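Local coordinates for Lpg2148(MvcA) (Legionella pneumophila subsp. pneumophila str. Philadelphia 1, PDB 6K11), which probably acts as an effector deamidase whose activity also removes ubiquitin from the host ubiquitin-conjugating enzyme UBE2N, at residues A[253-259]-A[301-307]. Residues are numbered along the deposited sequence.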
ATOM      1  N   GLN A 253      -1.292  10.726   4.901  1.00 27.65           N
ATOM      2  CA  GLN A 253      -0.679   9.494   4.423  1.00 29.55           C
ATOM      3  C   GLN A 253       0.587   9.145   5.195  1.00 27.16           C
ATOM      4  O   GLN A 253       1.203   9.987   5.859  1.00 26.38           O
ATOM      5  CB  GLN A 253      -0.334   9.597   2.931  1.00 29.40           C
ATOM      6  CG  GLN A 253       0.746  10.651   2.637  1.00 26.01           C
ATOM      7  CD  GLN A 253       1.343  10.443   1.271  1.00 28.56           C
ATOM      8  OE1 GLN A 253       0.621  10.455   0.277  1.00 30.32           O
ATOM      9  NE2 GLN A 253       2.642  10.205   1.214  1.00 26.60           N
ATOM     10  N   ALA A 254       0.968   7.877   5.073  1.00 26.02           N
ATOM     11  CA  ALA A 254       2.321   7.380   5.289  1.00 28.15           C
ATOM     12  C   ALA A 254       2.821   6.757   3.985  1.00 26.89           C
ATOM     13  O   ALA A 254       2.045   6.498   3.062  1.00 26.31           O
ATOM     14  CB  ALA A 254       2.371   6.331   6.423  1.00 28.16           C
ATOM     15  N   TYR A 255       4.136   6.565   3.890  1.00 28.11           N
ATOM     16  CA  TYR A 255       4.734   5.904   2.726  1.00 28.62           C
ATOM     17  C   TYR A 255       5.897   5.054   3.220  1.00 25.48           C
ATOM     18  O   TYR A 255       6.916   5.593   3.668  1.00 27.00           O
ATOM     19  CB  TYR A 255       5.183   6.918   1.661  1.00 23.27           C
ATOM     20  CG  TYR A 255       5.200   6.317   0.274  1.00 30.04           C
ATOM     21  CD1 TYR A 255       6.137   5.340  -0.071  1.00 28.06           C
ATOM     22  CD2 TYR A 255       4.255   6.688  -0.678  1.00 31.19           C
ATOM     23  CE1 TYR A 255       6.139   4.755  -1.355  1.00 35.58           C
ATOM     24  CE2 TYR A 255       4.254   6.125  -1.957  1.00 29.94           C
ATOM     25  CZ  TYR A 255       5.183   5.154  -2.286  1.00 34.37           C
ATOM     26  OH  TYR A 255       5.151   4.602  -3.546  1.00 32.63           O
ATOM     27  N   PHE A 256       5.733   3.726   3.165  1.00 27.59           N
ATOM     28  CA  PHE A 256       6.725   2.809   3.728  1.00 30.28           C
ATOM     29  C   PHE A 256       8.120   3.066   3.164  1.00 28.90           C
ATOM     30  O   PHE A 256       8.302   3.186   1.946  1.00 28.39           O
ATOM     31  CB  PHE A 256       6.324   1.349   3.458  1.00 31.68           C
ATOM     32  CG  PHE A 256       7.203   0.337   4.168  1.00 34.30           C
ATOM     33  CD1 PHE A 256       8.390  -0.105   3.595  1.00 39.21           C
ATOM     34  CD2 PHE A 256       6.838  -0.169   5.415  1.00 35.86           C
ATOM     35  CE1 PHE A 256       9.201  -1.019   4.254  1.00 35.45           C
ATOM     36  CE2 PHE A 256       7.643  -1.095   6.071  1.00 38.28           C
ATOM     37  CZ  PHE A 256       8.819  -1.517   5.489  1.00 36.54           C
ATOM     38  N   GLY A 257       9.107   3.113   4.057  1.00 29.03           N
ATOM     39  CA  GLY A 257      10.489   3.395   3.691  1.00 30.99           C
ATOM     40  C   GLY A 257      10.801   4.861   3.503  1.00 30.80           C
ATOM     41  O   GLY A 257      11.981   5.215   3.360  1.00 30.41           O
ATOM     42  N   SER A 258       9.785   5.729   3.507  1.00 27.93           N
ATOM     43  CA  SER A 258       9.976   7.160   3.305  1.00 27.72           C
ATOM     44  C   SER A 258       9.606   7.970   4.541  1.00 29.00           C
ATOM     45  O   SER A 258      10.450   8.722   5.039  1.00 27.74           O
ATOM     46  CB  SER A 258       9.175   7.647   2.090  1.00 26.56           C
ATOM     47  OG  SER A 258       9.342   9.054   1.931  1.00 27.87           O
ATOM     48  N   HIS A 259       8.369   7.861   5.036  1.00 26.18           N
ATOM     49  CA  HIS A 259       7.909   8.687   6.145  1.00 27.46           C
ATOM     50  C   HIS A 259       6.658   8.057   6.754  1.00 27.43           C
ATOM     51  O   HIS A 259       5.919   7.332   6.078  1.00 26.50           O
ATOM     52  CB  HIS A 259       7.597  10.117   5.677  1.00 27.07           C
ATOM     53  CG  HIS A 259       6.554  10.170   4.602  1.00 28.46           C
ATOM     54  ND1 HIS A 259       6.870  10.084   3.263  1.00 25.81           N
ATOM     55  CD2 HIS A 259       5.201  10.253   4.666  1.00 26.94           C
ATOM     56  CE1 HIS A 259       5.762  10.148   2.548  1.00 25.72           C
ATOM     57  NE2 HIS A 259       4.737  10.241   3.372  1.00 27.34           N
ATOM     58  N   TYR A 301       3.291  12.047  -9.026  1.00 32.70           N
ATOM     59  CA  TYR A 301       3.428  11.097  -7.928  1.00 35.30           C
ATOM     60  C   TYR A 301       4.348  11.648  -6.838  1.00 33.03           C
ATOM     61  O   TYR A 301       3.999  11.640  -5.653  1.00 30.06           O
ATOM     62  CB  TYR A 301       3.955   9.777  -8.481  1.00 33.70           C
ATOM     63  CG  TYR A 301       3.741   8.561  -7.584  1.00 35.88           C
ATOM     64  CD1 TYR A 301       4.620   8.278  -6.543  1.00 31.66           C
ATOM     65  CD2 TYR A 301       2.681   7.677  -7.810  1.00 34.13           C
ATOM     66  CE1 TYR A 301       4.433   7.155  -5.728  1.00 31.42           C
ATOM     67  CE2 TYR A 301       2.499   6.551  -7.007  1.00 37.75           C
ATOM     68  CZ  TYR A 301       3.380   6.297  -5.976  1.00 35.20           C
ATOM     69  OH  TYR A 301       3.194   5.188  -5.177  1.00 34.60           O
ATOM     70  N   ALA A 302       5.508  12.175  -7.230  1.00 28.72           N
ATOM     71  CA  ALA A 302       6.444  12.735  -6.260  1.00 29.37           C
ATOM     72  C   ALA A 302       5.871  13.985  -5.592  1.00 35.17           C
ATOM     73  O   ALA A 302       5.974  14.147  -4.367  1.00 33.22           O
ATOM     74  CB  ALA A 302       7.778  13.043  -6.942  1.00 31.40           C
ATOM     75  N   GLU A 303       5.265  14.883  -6.380  1.00 34.14           N
ATOM     76  CA  GLU A 303       4.676  16.097  -5.811  1.00 36.25           C
ATOM     77  C   GLU A 303       3.649  15.766  -4.731  1.00 34.85           C
ATOM     78  O   GLU A 303       3.630  16.396  -3.662  1.00 30.26           O
ATOM     79  CB  GLU A 303       4.027  16.944  -6.911  1.00 37.12           C
ATOM     80  CG  GLU A 303       3.362  18.249  -6.417  1.00 42.13           C
ATOM     81  CD  GLU A 303       2.636  19.033  -7.535  1.00 52.38           C
ATOM     82  OE1 GLU A 303       2.563  18.538  -8.690  1.00 53.88           O
ATOM     83  OE2 GLU A 303       2.143  20.147  -7.263  1.00 49.17           O
ATOM     84  N   PHE A 304       2.776  14.791  -4.989  1.00 30.39           N
ATOM     85  CA  PHE A 304       1.704  14.530  -4.036  1.00 30.77           C
ATOM     86  C   PHE A 304       2.133  13.617  -2.887  1.00 32.81           C
ATOM     87  O   PHE A 304       1.621  13.768  -1.774  1.00 29.29           O
ATOM     88  CB  PHE A 304       0.493  13.924  -4.752  1.00 30.98           C
ATOM     89  CG  PHE A 304      -0.355  14.944  -5.492  1.00 32.77           C
ATOM     90  CD1 PHE A 304       0.043  16.273  -5.568  1.00 34.52           C
ATOM     91  CD2 PHE A 304      -1.530  14.554  -6.132  1.00 33.98           C
ATOM     92  CE1 PHE A 304      -0.743  17.226  -6.246  1.00 38.29           C
ATOM     93  CE2 PHE A 304      -2.323  15.488  -6.808  1.00 37.58           C
ATOM     94  CZ  PHE A 304      -1.934  16.824  -6.862  1.00 34.56           C
ATOM     95  N   PHE A 305       3.042  12.663  -3.120  1.00 30.03           N
ATOM     96  CA  PHE A 305       3.220  11.556  -2.180  1.00 30.69           C
ATOM     97  C   PHE A 305       4.627  11.432  -1.590  1.00 29.20           C
ATOM     98  O   PHE A 305       4.844  10.561  -0.737  1.00 29.06           O
ATOM     99  CB  PHE A 305       2.847  10.215  -2.854  1.00 29.89           C
ATOM    100  CG  PHE A 305       1.500  10.223  -3.560  1.00 31.59           C
ATOM    101  CD1 PHE A 305       0.381  10.786  -2.958  1.00 29.07           C
ATOM    102  CD2 PHE A 305       1.362   9.660  -4.823  1.00 33.47           C
ATOM    103  CE1 PHE A 305      -0.849  10.820  -3.610  1.00 30.54           C
ATOM    104  CE2 PHE A 305       0.121   9.659  -5.473  1.00 34.00           C
ATOM    105  CZ  PHE A 305      -0.983  10.242  -4.857  1.00 32.15           C
ATOM    106  N   SER A 306       5.588  12.254  -1.999  1.00 29.07           N
ATOM    107  CA  SER A 306       6.912  12.135  -1.399  1.00 30.25           C
ATOM    108  C   SER A 306       6.903  12.693   0.024  1.00 27.22           C
ATOM    109  O   SER A 306       6.045  13.483   0.402  1.00 27.47           O
ATOM    110  CB  SER A 306       7.971  12.893  -2.225  1.00 29.30           C
ATOM    111  OG  SER A 306       7.918  14.279  -1.924  1.00 32.07           O
ATOM    112  N   LYS A 307       7.890  12.283   0.804  1.00 28.07           N
ATOM    113  CA  LYS A 307       8.233  13.033   2.007  1.00 28.62           C
ATOM    114  C   LYS A 307       8.528  14.491   1.642  1.00 29.03           C
ATOM    115  O   LYS A 307       9.166  14.771   0.620  1.00 27.90           O
ATOM    116  CB  LYS A 307       9.463  12.394   2.664  1.00 30.93           C
ATOM    117  CG  LYS A 307       9.870  13.019   3.997  1.00 33.40           C
ATOM    118  CD  LYS A 307      11.126  12.342   4.523  1.00 35.90           C
ATOM    119  CE  LYS A 307      11.491  12.817   5.943  1.00 37.18           C
ATOM    120  NZ  LYS A 307      12.869  12.342   6.307  1.00 39.88           N
TER
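The carboxamide of Gln253 spans the gap between the loop 253-259 and the end of helix 294-305. Gln253 NE2 donates to Phe305 O at 3.0 Å and to His259 NE2 at 3.0 Å. The first bond is bent, the second nearly straight. Gln253 OE1 is hydrogen-bonded to His232 NE2 on strand 228-238. Both ends of the amide are therefore satisfied. The Gln253–His232 pair is consistent with the His and Gln of the Cys-His-Gln active site of related bacterial deamidases.

Phe305 O thus gains a side-chain donor where the helix ends. The edge of the His259 ring meets it too, with CE1 3.4 Å from Phe305 O. The other ring nitrogen, His259 ND1, is hydrogen-bonded to Ser258 OG at 3.0 Å. Ser258 OG also packs on Lys307 CB at 3.4 Å.

Further along, two tyrosines meet edge to edge. Tyr255 OH and Tyr301 OH share a short 2.6 Å hydrogen bond, and Tyr301 OH has a second partner in Ser231. The rings touch at Tyr255 CE2 and Tyr301 CE1, 3.9 Å apart.

The backbone of the loop is held as a classic beta bulge. Ser258 N and His259 N both donate to Tyr255 O, and Tyr255 N donates to His259 O. Gly257 makes the turn with positive phi.

The loop continues from edge strand 250-252 of the antiparallel sheet and leads into helix 261-266. Strand 228-238 meets both segments through His232, while Phe304 and Phe305 pack on helix 278-288.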